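PDB 5YFK: uncharacterized protein Sortase B from Clostridium perfringens, which is a class B sortase, a cysteine transpeptidase that probably joins sorted proteins to the cell wall, held here in a form with its nucleophilic cysteine replaced. Local coordinates for residues W58-V61 and I66-P69; V139-Y142 and K147-F150; E183-S186 and F190-D193; I195-N200 and V221-D226. The protein carries 1 engineered substitution. One frame throughout, in Å; residues are numbered along the deposited sequence.

Contact 1 of 4, residues W58-V61 and I66-P69; sequences WIKV and IDFP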
loop_
_atom_site.group_PDB
_atom_site.type_symbol
_atom_site.label_atom_id
_atom_site.label_comp_id
_atom_site.label_asym_id
_atom_site.label_seq_id
_atom_site.Cartn_x
_atom_site.Cartn_y
_atom_site.Cartn_z
ATOM N N TRP A 58 -3.414 -4.625 7.709
ATOM C CA TRP A 58 -4.384 -4.821 6.648
ATOM C C TRP A 58 -4.531 -3.510 5.843
ATOM O O TRP A 58 -4.455 -2.409 6.393
ATOM C CB TRP A 58 -5.740 -5.242 7.232
ATOM C CG TRP A 58 -6.684 -5.788 6.185
ATOM C CD1 TRP A 58 -7.397 -5.074 5.265
ATOM C CD2 TRP A 58 -6.876 -7.163 5.853
ATOM N NE1 TRP A 58 -8.071 -5.918 4.434
ATOM C CE2 TRP A 58 -7.679 -7.203 4.695
ATOM C CE3 TRP A 58 -6.370 -8.359 6.370
ATOM C CZ2 TRP A 58 -8.146 -8.380 4.173
ATOM C CZ3 TRP A 58 -6.823 -9.542 5.841
ATOM C CH2 TRP A 58 -7.692 -9.549 4.734
ATOM N N ILE A 59 -4.689 -3.648 4.544
ATOM C CA ILE A 59 -4.920 -2.487 3.676
ATOM C C ILE A 59 -6.237 -2.665 2.920
ATOM O O ILE A 59 -6.497 -3.706 2.307
ATOM C CB ILE A 59 -3.739 -2.298 2.687
ATOM C CG1 ILE A 59 -3.890 -1.012 1.879
ATOM C CG2 ILE A 59 -3.579 -3.477 1.765
ATOM C CD1 ILE A 59 -2.627 -0.614 1.124
ATOM N N LYS A 60 -6.978 -1.568 2.834
ATOM C CA LYS A 60 -8.143 -1.489 2.008
ATOM C C LYS A 60 -8.170 -0.154 1.295
ATOM O O LYS A 60 -8.077 0.902 1.934
ATOM C CB LYS A 60 -9.409 -1.667 2.864
ATOM C CG LYS A 60 -10.723 -1.460 2.103
ATOM C CD LYS A 60 -10.941 -2.520 1.045
ATOM C CE LYS A 60 -11.760 -2.015 -0.137
ATOM N NZ LYS A 60 -11.569 -2.890 -1.327
ATOM N N VAL A 61 -8.454 -0.198 0.000
ATOM C CA VAL A 61 -8.489 1.031 -0.798
ATOM C C VAL A 61 -9.878 1.288 -1.328
ATOM O O VAL A 61 -10.490 0.452 -1.991
ATOM C CB VAL A 61 -7.455 1.050 -1.935
ATOM C CG1 VAL A 61 -7.573 2.346 -2.752
ATOM C CG2 VAL A 61 -6.046 0.925 -1.364
ATOM N N ILE A 66 -8.977 -3.737 -3.702
ATOM C CA ILE A 66 -7.771 -3.835 -2.901
ATOM C C ILE A 66 -8.146 -3.923 -1.418
ATOM O O ILE A 66 -8.601 -2.967 -0.794
ATOM C CB ILE A 66 -6.793 -2.682 -3.175
ATOM C CG1 ILE A 66 -6.408 -2.651 -4.648
ATOM C CG2 ILE A 66 -5.521 -2.847 -2.333
ATOM C CD1 ILE A 66 -5.763 -1.343 -5.035
ATOM N N ASP A 67 -7.985 -5.115 -0.876
ATOM C CA ASP A 67 -8.558 -5.511 0.407
ATOM C C ASP A 67 -7.792 -6.741 0.882
ATOM O O ASP A 67 -8.181 -7.902 0.617
ATOM C CB ASP A 67 -10.040 -5.846 0.244
ATOM C CG ASP A 67 -10.770 -5.967 1.557
ATOM O OD1 ASP A 67 -10.151 -5.839 2.632
ATOM O OD2 ASP A 67 -12.001 -6.185 1.503
ATOM N N PHE A 68 -6.620 -6.497 1.464
ATOM C CA PHE A 68 -5.629 -7.542 1.643
ATOM C C PHE A 68 -4.913 -7.445 2.988
ATOM O O PHE A 68 -4.586 -6.347 3.453
ATOM C CB PHE A 68 -4.572 -7.454 0.538
ATOM C CG PHE A 68 -5.116 -7.669 -0.849
ATOM C CD1 PHE A 68 -5.546 -8.919 -1.243
ATOM C CD2 PHE A 68 -5.117 -6.644 -1.772
ATOM C CE1 PHE A 68 -6.033 -9.124 -2.520
ATOM C CE2 PHE A 68 -5.614 -6.836 -3.039
ATOM C CZ PHE A 68 -6.054 -8.085 -3.416
ATOM N N PRO A 69 -4.366 -8.591 3.436
ATOM C CA PRO A 69 -3.290 -8.562 4.420
ATOM C C PRO A 69 -1.944 -8.181 3.780
ATOM O O PRO A 69 -1.765 -8.339 2.584
ATOM C CB PRO A 69 -3.258 -10.017 4.923
ATOM C CG PRO A 69 -3.664 -10.797 3.718
ATOM C CD PRO A 69 -4.671 -9.962 2.977
HETATM O O HOH W 1 -13.253 -5.492 -0.969
#
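Trp58 lies over the backbone of Phe68 and Pro69, with the carbonyl carbon of Phe68 3.3 Å above the plane of the indole and over its centre. Pro69 extends this cover: its CD stands 3.8 Å from the centroid of the six-membered ring of Trp58, a CH-pi contact over the face. At the ring edge, Trp58 NE1 donates to Asp67 OD1 at 2.8 Å, close to the indole plane, while the carboxylate is turned 84° against the ring. With CG anti to the backbone N (chi1 -166°), the indole reaches across to the partner strand. Beneath these groups, Ile59 and Phe68 form an antiparallel hydrogen-bonded pair, Ile59 N to Phe68 O and Phe68 N to Ile59 O both measuring 2.9 Å.

Ile66 O accepts twice, from Val61 N at 2.9 Å and from Lys60 NZ at 3.0 Å, the two donors coming from opposite faces of its carbonyl plane. The bend of the Lys60 chain at chi2 (66°) folds the ammonium back to this oxygen, and Thr64 O in the turn takes a further bond from it. A water links Lys60 NZ to Asp67 OD2, which also pairs with Arg21. Asp67 is thus held at both oxygens, one by a neutral indole N-H and the other by a cation and water, a setting that would probably keep it ionised on this hairpin of the sortase domain.

Contact 2 of 4, residues V139-Y142 and K147-F150; sequences VTLY and KSTF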
loop_
_atom_site.group_PDB
_atom_site.type_symbol
_atom_site.label_atom_id
_atom_site.label_comp_id
_atom_site.label_asym_id
_atom_site.label_seq_id
_atom_site.Cartn_x
_atom_site.Cartn_y
_atom_site.Cartn_z
ATOM N N VAL A 139 -7.230 5.620 1.674
ATOM C CA VAL A 139 -6.670 4.294 1.960
ATOM C C VAL A 139 -6.752 4.063 3.476
ATOM O O VAL A 139 -6.394 4.925 4.294
ATOM C CB VAL A 139 -5.207 4.200 1.491
ATOM C CG1 VAL A 139 -4.612 2.820 1.716
ATOM C CG2 VAL A 139 -5.080 4.590 0.043
ATOM N N THR A 140 -7.352 2.952 3.847
ATOM C CA THR A 140 -7.446 2.553 5.244
ATOM C C THR A 140 -6.446 1.448 5.601
ATOM O O THR A 140 -6.303 0.484 4.859
ATOM C CB THR A 140 -8.882 2.080 5.539
ATOM O OG1 THR A 140 -9.800 3.013 4.961
ATOM C CG2 THR A 140 -9.135 2.029 7.042
ATOM N N LEU A 141 -5.698 1.642 6.681
ATOM C CA LEU A 141 -4.876 0.557 7.252
ATOM C C LEU A 141 -5.428 0.105 8.586
ATOM O O LEU A 141 -5.968 0.898 9.333
ATOM C CB LEU A 141 -3.423 1.000 7.450
ATOM C CG LEU A 141 -2.721 1.580 6.229
ATOM C CD1 LEU A 141 -1.278 1.936 6.541
ATOM C CD2 LEU A 141 -2.847 0.653 5.017
ATOM N N TYR A 142 -5.157 -1.144 8.939
ATOM C CA TYR A 142 -5.391 -1.596 10.301
ATOM C C TYR A 142 -4.166 -2.280 10.831
ATOM O O TYR A 142 -3.691 -3.221 10.211
ATOM C CB TYR A 142 -6.557 -2.568 10.346
ATOM C CG TYR A 142 -7.030 -2.814 11.756
ATOM C CD1 TYR A 142 -6.425 -3.777 12.561
ATOM C CD2 TYR A 142 -8.146 -2.163 12.247
ATOM C CE1 TYR A 142 -6.929 -4.055 13.837
ATOM C CE2 TYR A 142 -8.596 -2.380 13.529
ATOM C CZ TYR A 142 -7.992 -3.340 14.309
ATOM O OH TYR A 142 -8.519 -3.592 15.550
ATOM N N LYS A 147 -7.249 1.415 13.457
ATOM C CA LYS A 147 -7.550 1.851 12.108
ATOM C C LYS A 147 -6.896 3.204 11.845
ATOM O O LYS A 147 -6.953 4.091 12.692
ATOM C CB LYS A 147 -9.060 1.947 11.912
ATOM C CG LYS A 147 -9.461 2.717 10.659
ATOM C CD LYS A 147 -10.961 2.945 10.574
ATOM C CE LYS A 147 -11.710 1.645 10.359
ATOM N NZ LYS A 147 -13.125 1.887 9.950
ATOM N N SER A 148 -6.213 3.339 10.712
ATOM C CA SER A 148 -5.741 4.652 10.271
ATOM C C SER A 148 -6.141 4.947 8.840
ATOM O O SER A 148 -6.511 4.030 8.098
ATOM C CB SER A 148 -4.228 4.797 10.455
ATOM O OG SER A 148 -3.503 3.822 9.742
ATOM N N THR A 149 -6.361 6.228 8.567
ATOM C CA THR A 149 -6.798 6.674 7.248
ATOM C C THR A 149 -5.759 7.594 6.603
ATOM O O THR A 149 -5.223 8.469 7.255
ATOM C CB THR A 149 -8.129 7.429 7.351
ATOM O OG1 THR A 149 -9.080 6.611 8.040
ATOM C CG2 THR A 149 -8.660 7.779 5.962
ATOM N N PHE A 150 -5.504 7.371 5.316
ATOM C CA PHE A 150 -4.566 8.174 4.519
ATOM C C PHE A 150 -5.271 8.753 3.284
ATOM O O PHE A 150 -6.113 8.087 2.670
ATOM C CB PHE A 150 -3.416 7.275 4.059
ATOM C CG PHE A 150 -2.514 6.837 5.180
ATOM C CD1 PHE A 150 -2.888 5.792 6.007
ATOM C CD2 PHE A 150 -1.221 7.332 5.276
ATOM C CE1 PHE A 150 -2.030 5.359 7.017
ATOM C CE2 PHE A 150 -0.423 7.013 6.369
ATOM C CZ PHE A 150 -0.841 6.022 7.247
HETATM O O HOH W 2 -10.703 5.049 6.610
#
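Four backbone hydrogen bonds join Val139 to Phe150 and Leu141 to Ser148, both antiparallel hydrogen-bonded pairs. Val139 N reaches Phe150 O at 2.9 Å and Phe150 N returns to Val139 O at 2.8 Å; the Leu141 and Ser148 pair repeats the exchange. Beside the non-hydrogen-bonded pair Thr140 and Thr149, Thr140 CA makes a CA-H...O contact with Ser148 O at 3.3 Å.

Apolar contact gathers on the face carrying Val139, Leu141 and Phe150, which Ser148 shares. Leu141 CD1 touches Phe150 CE1 at 3.5 Å, the two side chains crossing at about a right angle. With CG beside its backbone N (chi1 -69°), Phe150 turns its ring back along the strand pair, where the ring edge also meets Val139 O. Leu204 of strand 203-210 packs on the three apolar side chains, which belong to the interior.

Polar and mixed contacts occupy the face of Thr140, Tyr142, Lys147 and Thr149. One water bridges the threonine hydroxyls, 2.8 Å from Thr140 OG1 and 2.7 Å from Thr149 OG1. Thr140 CG2 rests against Lys147 CG at 3.7 Å, although the lysine chain then bends at chi3 and leads its amine away.

Strand 138-143 also pairs with strand 55-61, and strand 146-159 with strand 216-225. The contact is therefore a beta hairpin of the sortase beta-barrel, one face mostly apolar, the other mixed and partly covered by Pro25 and Leu26.

Contact 3 of 4, residues E183-S186 and F190-D193; sequences EQES and FKRD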
loop_
_atom_site.group_PDB
_atom_site.type_symbol
_atom_site.label_atom_id
_atom_site.label_comp_id
_atom_site.label_asym_id
_atom_site.label_seq_id
_atom_site.Cartn_x
_atom_site.Cartn_y
_atom_site.Cartn_z
ATOM N N GLU A 183 8.509 16.952 -3.850
ATOM C CA GLU A 183 8.787 16.195 -5.062
ATOM C C GLU A 183 7.604 15.277 -5.365
ATOM O O GLU A 183 7.158 15.196 -6.499
ATOM C CB GLU A 183 10.054 15.347 -4.908
ATOM C CG GLU A 183 10.145 14.192 -5.904
ATOM C CD GLU A 183 11.233 13.152 -5.598
ATOM O OE1 GLU A 183 11.184 12.500 -4.519
ATOM O OE2 GLU A 183 11.980 12.799 -6.552
ATOM N N GLN A 184 7.156 14.523 -4.364
ATOM C CA GLN A 184 6.090 13.535 -4.581
ATOM C C GLN A 184 4.791 14.210 -4.986
ATOM O O GLN A 184 4.127 13.774 -5.919
ATOM C CB GLN A 184 5.864 12.677 -3.341
ATOM C CG GLN A 184 7.081 11.863 -2.953
ATOM C CD GLN A 184 7.425 10.824 -3.995
ATOM O OE1 GLN A 184 6.576 10.024 -4.381
ATOM N NE2 GLN A 184 8.617 10.947 -4.582
ATOM N N GLU A 185 4.525 15.376 -4.403
ATOM C CA GLU A 185 3.318 16.118 -4.732
ATOM C C GLU A 185 3.409 16.725 -6.147
ATOM O O GLU A 185 2.462 16.632 -6.922
ATOM C CB GLU A 185 3.082 17.214 -3.702
ATOM C CG GLU A 185 1.781 17.975 -3.909
ATOM C CD GLU A 185 1.549 19.056 -2.862
ATOM O OE1 GLU A 185 2.511 19.781 -2.519
ATOM O OE2 GLU A 185 0.388 19.207 -2.431
ATOM N N SER A 186 4.584 17.253 -6.490
ATOM C CA SER A 186 4.825 17.892 -7.780
ATOM C C SER A 186 4.710 16.940 -8.934
ATOM O O SER A 186 4.311 17.321 -10.025
ATOM C CB SER A 186 6.223 18.523 -7.808
ATOM O OG SER A 186 6.247 19.619 -6.927
ATOM N N PHE A 190 -2.506 14.897 -10.778
ATOM C CA PHE A 190 -3.692 15.590 -10.261
ATOM C C PHE A 190 -3.397 16.210 -8.893
ATOM O O PHE A 190 -2.788 15.574 -8.025
ATOM C CB PHE A 190 -4.907 14.644 -10.140
ATOM C CG PHE A 190 -5.181 13.827 -11.370
ATOM C CD1 PHE A 190 -5.406 14.426 -12.586
ATOM C CD2 PHE A 190 -5.203 12.435 -11.308
ATOM C CE1 PHE A 190 -5.601 13.674 -13.730
ATOM C CE2 PHE A 190 -5.334 11.682 -12.451
ATOM C CZ PHE A 190 -5.576 12.303 -13.666
ATOM N N LYS A 191 -3.909 17.421 -8.681
ATOM C CA LYS A 191 -3.723 18.146 -7.421
ATOM C C LYS A 191 -4.918 17.922 -6.487
ATOM O O LYS A 191 -6.062 17.954 -6.923
ATOM C CB LYS A 191 -3.530 19.632 -7.721
ATOM C CG LYS A 191 -3.670 20.557 -6.524
ATOM C CD LYS A 191 -2.333 20.808 -5.853
ATOM C CE LYS A 191 -2.538 21.341 -4.443
ATOM N NZ LYS A 191 -1.244 21.472 -3.727
ATOM N N ARG A 192 -4.638 17.484 -5.262
ATOM C CA ARG A 192 -5.647 17.402 -4.208
ATOM C C ARG A 192 -5.706 18.704 -3.417
ATOM O O ARG A 192 -4.731 19.094 -2.751
ATOM C CB ARG A 192 -5.342 16.247 -3.245
ATOM C CG ARG A 192 -6.448 15.989 -2.230
ATOM C CD ARG A 192 -7.605 15.208 -2.823
ATOM N NE ARG A 192 -7.252 13.818 -3.095
ATOM C CZ ARG A 192 -7.963 13.013 -3.869
ATOM N NH1 ARG A 192 -7.600 11.750 -4.024
ATOM N NH2 ARG A 192 -9.054 13.470 -4.491
ATOM N N ASP A 193 -6.855 19.369 -3.494
ATOM C CA ASP A 193 -7.020 20.668 -2.870
ATOM C C ASP A 193 -7.120 20.541 -1.354
ATOM O O ASP A 193 -7.812 19.658 -0.844
ATOM C CB ASP A 193 -8.285 21.352 -3.400
ATOM C CG ASP A 193 -8.191 21.710 -4.868
ATOM O OD1 ASP A 193 -7.067 21.790 -5.412
ATOM O OD2 ASP A 193 -9.247 22.036 -5.449
#
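Both side chains leave the backbone with CG anti to N, in Glu185 and in Lys191 alike, but they continue differently. Glu185 runs on extended through chi2 and carries its carboxylate off the side of the helix toward the following loop. Lys191 bends at chi2, 92°, and straightens again through its last two torsions, which brings its amine back toward the helix. The two chains cross obliquely where they meet.

The meeting is a single salt bridge. Lys191 NZ lies 3.1 Å from Glu185 OE2 and donates a hydrogen bond to it, approaching from above the carboxylate plane, 62° out of it. The lysine thus meets one oxygen over the flat of the group; the backbones stay well apart, with 7.8 Å between Glu185 CA and Lys191 CA.

Other bonds tie the two elements to the rest of the fold. On the helix, Gln184 OE1 accepts from Tyr156 of strand 146-159, while Gln184 NE2 donates locally to Glu183 OE1 at 3.0 Å. In the loop, Arg192 gives hydrogen bonds to the backbone oxygens of Ile152 and Phe133 and makes a cation-pi contact with the Phe133 ring. The end of helix 174-186 and the returning loop are thus joined directly by one solvent-side ion pair, whose electrostatic gain is probably modest because water can compete for an exposed ammonium; Lys191 also touches a crystal neighbour, so its pose may depend partly on the lattice.

Contact 4 of 4, residues I195-N200 and V221-D226; sequences IDLNSN and VAKEID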
loop_
_atom_site.group_PDB
_atom_site.type_symbol
_atom_site.label_atom_id
_atom_site.label_comp_id
_atom_site.label_asym_id
_atom_site.label_seq_id
_atom_site.Cartn_x
_atom_site.Cartn_y
_atom_site.Cartn_z
ATOM N N ILE A 195 -5.089 19.810 1.123
ATOM C CA ILE A 195 -4.540 18.626 1.792
ATOM C C ILE A 195 -3.482 19.014 2.847
ATOM O O ILE A 195 -3.054 18.176 3.638
ATOM C CB ILE A 195 -3.937 17.644 0.757
ATOM C CG1 ILE A 195 -3.858 16.227 1.329
ATOM C CG2 ILE A 195 -2.555 18.087 0.308
ATOM C CD1 ILE A 195 -4.812 15.262 0.670
ATOM N N ASP A 196 -3.164 20.309 2.929
ATOM C CA ASP A 196 -2.131 20.824 3.852
ATOM C C ASP A 196 -0.963 19.833 4.015
ATOM O O ASP A 196 -0.577 19.498 5.139
ATOM C CB ASP A 196 -2.780 21.105 5.207
ATOM C CG ASP A 196 -1.898 21.918 6.149
ATOM O OD1 ASP A 196 -0.929 22.548 5.693
ATOM O OD2 ASP A 196 -2.091 21.786 7.378
ATOM N N LEU A 197 -0.253 19.559 2.927
ATOM C CA LEU A 197 0.850 18.626 2.988
ATOM C C LEU A 197 2.038 19.344 3.637
ATOM O O LEU A 197 2.377 20.484 3.261
ATOM C CB LEU A 197 1.226 18.127 1.589
ATOM C CG LEU A 197 2.239 16.976 1.564
ATOM C CD1 LEU A 197 1.705 15.734 2.256
ATOM C CD2 LEU A 197 2.703 16.652 0.142
ATOM N N ASN A 198 2.613 18.712 4.652
ATOM C CA ASN A 198 3.673 19.347 5.437
ATOM C C ASN A 198 4.559 18.350 6.180
ATOM O O ASN A 198 4.246 17.172 6.290
ATOM C CB ASN A 198 3.061 20.374 6.393
ATOM C CG ASN A 198 2.423 19.743 7.616
ATOM O OD1 ASN A 198 3.098 19.509 8.622
ATOM N ND2 ASN A 198 1.129 19.523 7.568
ATOM N N SER A 199 5.710 18.816 6.660
ATOM C CA SER A 199 6.739 17.917 7.141
ATOM C C SER A 199 6.367 17.208 8.450
ATOM O O SER A 199 7.026 16.250 8.846
ATOM C CB SER A 199 8.034 18.707 7.339
ATOM O OG SER A 199 7.976 19.419 8.559
ATOM N N ASN A 200 5.247 17.566 9.061
ATOM C CA ASN A 200 4.765 16.765 10.186
ATOM C C ASN A 200 3.995 15.529 9.756
ATOM O O ASN A 200 3.671 14.681 10.584
ATOM C CB ASN A 200 3.859 17.589 11.099
ATOM C CG ASN A 200 4.577 18.748 11.736
ATOM O OD1 ASN A 200 5.683 18.595 12.262
ATOM N ND2 ASN A 200 4.008 19.935 11.587
ATOM N N VAL A 221 0.554 8.075 -3.596
ATOM C CA VAL A 221 1.040 8.545 -2.293
ATOM C C VAL A 221 -0.092 9.266 -1.557
ATOM O O VAL A 221 -0.853 10.055 -2.136
ATOM C CB VAL A 221 2.257 9.492 -2.436
ATOM C CG1 VAL A 221 3.016 9.600 -1.132
ATOM C CG2 VAL A 221 3.209 9.000 -3.540
ATOM N N ALA A 222 -0.207 8.960 -0.270
ATOM C CA ALA A 222 -1.314 9.426 0.564
ATOM C C ALA A 222 -0.757 9.850 1.926
ATOM O O ALA A 222 0.308 9.367 2.351
ATOM C CB ALA A 222 -2.325 8.299 0.745
ATOM N N LYS A 223 -1.385 10.858 2.519
ATOM C CA LYS A 223 -1.022 11.326 3.860
ATOM C C LYS A 223 -2.024 10.974 4.926
ATOM O O LYS A 223 -3.243 11.019 4.714
ATOM C CB LYS A 223 -0.800 12.843 3.886
ATOM C CG LYS A 223 -2.018 13.650 3.533
ATOM C CD LYS A 223 -1.815 15.095 3.938
ATOM C CE LYS A 223 -2.273 15.389 5.355
ATOM N NZ LYS A 223 -1.932 16.785 5.760
ATOM N N GLU A 224 -1.512 10.737 6.126
ATOM C CA GLU A 224 -2.368 10.319 7.224
ATOM C C GLU A 224 -3.219 11.487 7.661
ATOM O O GLU A 224 -2.719 12.601 7.803
ATOM C CB GLU A 224 -1.578 9.785 8.395
ATOM C CG GLU A 224 -2.492 9.116 9.397
ATOM C CD GLU A 224 -1.745 8.355 10.458
ATOM O OE1 GLU A 224 -0.488 8.297 10.430
ATOM O OE2 GLU A 224 -2.452 7.769 11.301
ATOM N N ILE A 225 -4.511 11.222 7.812
ATOM C CA ILE A 225 -5.447 12.208 8.283
ATOM C C ILE A 225 -6.209 11.721 9.497
ATOM O O ILE A 225 -6.255 10.517 9.768
ATOM C CB ILE A 225 -6.451 12.583 7.192
ATOM C CG1 ILE A 225 -7.324 11.378 6.830
ATOM C CG2 ILE A 225 -5.717 13.128 5.980
ATOM C CD1 ILE A 225 -8.478 11.736 5.917
ATOM N N ASP A 226 -6.852 12.681 10.164
ATOM C CA ASP A 226 -7.510 12.496 11.467
ATOM C C ASP A 226 -6.559 12.404 12.646
ATOM O O ASP A 226 -6.922 12.783 13.759
ATOM C CB ASP A 226 -8.436 11.291 11.447
ATOM C CG ASP A 226 -9.747 11.598 10.787
ATOM O OD1 ASP A 226 -10.183 12.766 10.888
ATOM O OD2 ASP A 226 -10.249 10.738 10.038
HETATM O O HOH W 3 -2.607 18.432 8.231
#
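Lys223 sends its ammonium from a strand into the bend of a loop, where two successive backbone oxygens receive it. Lys223 NZ donates to Ile195 O at 2.8 Å, nearly in line with the carbonyl bond, and more weakly to Asp196 O at 3.1 Å. Asp201 OD2 adds a salt bridge, and a water 3.0 Å from Lys223 NZ accepts a further bond. Oxygen atoms of three residues and one water therefore surround the charge of a largely buried lysine, a setting that would be expected to keep it protonated.

The chain reaches them by starting between the backbone N and the carbonyl carbon (chi1 62°) and bending once, at chi3 (-90°). Its methylenes run past two apolar neighbours: Ile195 CG1 lies 3.5 Å from Lys223 CD, and Leu197 CD1 is 4.0 Å from the same carbon. Both neighbours run in the opposite direction to the lysine.

In the sortase fold this joins strand 216-225, whose partners in the sheet are strands 146-159 and 203-210, to the loop that links helix 174-186 with strand 203-210. Asp196, at the bend, has a positive phi of 35°, and its carbonyl serves a second donor, Asn198 ND2, at 3.0 Å. The other end of that amide closes an Asx turn: Asn198 OD1 accepts from Asn200 N at 2.9 Å, with the donor above the carbonyl plane. Asp201 OD2, the partner of Lys223, also accepts from Asn198 N.

How the contacts relate
Contacts 1 and 2 are two hairpins of one sheet, neighbours through strands 55-61 and 138-143, where Trp58 N meets Tyr142 O and Lys60 O meets Thr140 N. Contact 1 is buried and contact 2 partly so. Contact 4, also partly buried, borders contact 2 through strands 146-159 and 216-225, with Thr149 O facing Ile225 N, but it relies on one lysine side chain instead of a backbone ladder. Contact 3 lies at the surface, about 23 Å from contact 1 between centres, and consists of one ion pair; Glu185 packs on Leu197 and so touches contact 4. Across their segments, contacts 1 and 2 are bonded mainly through backbone, contacts 3 and 4 through a charged lysine.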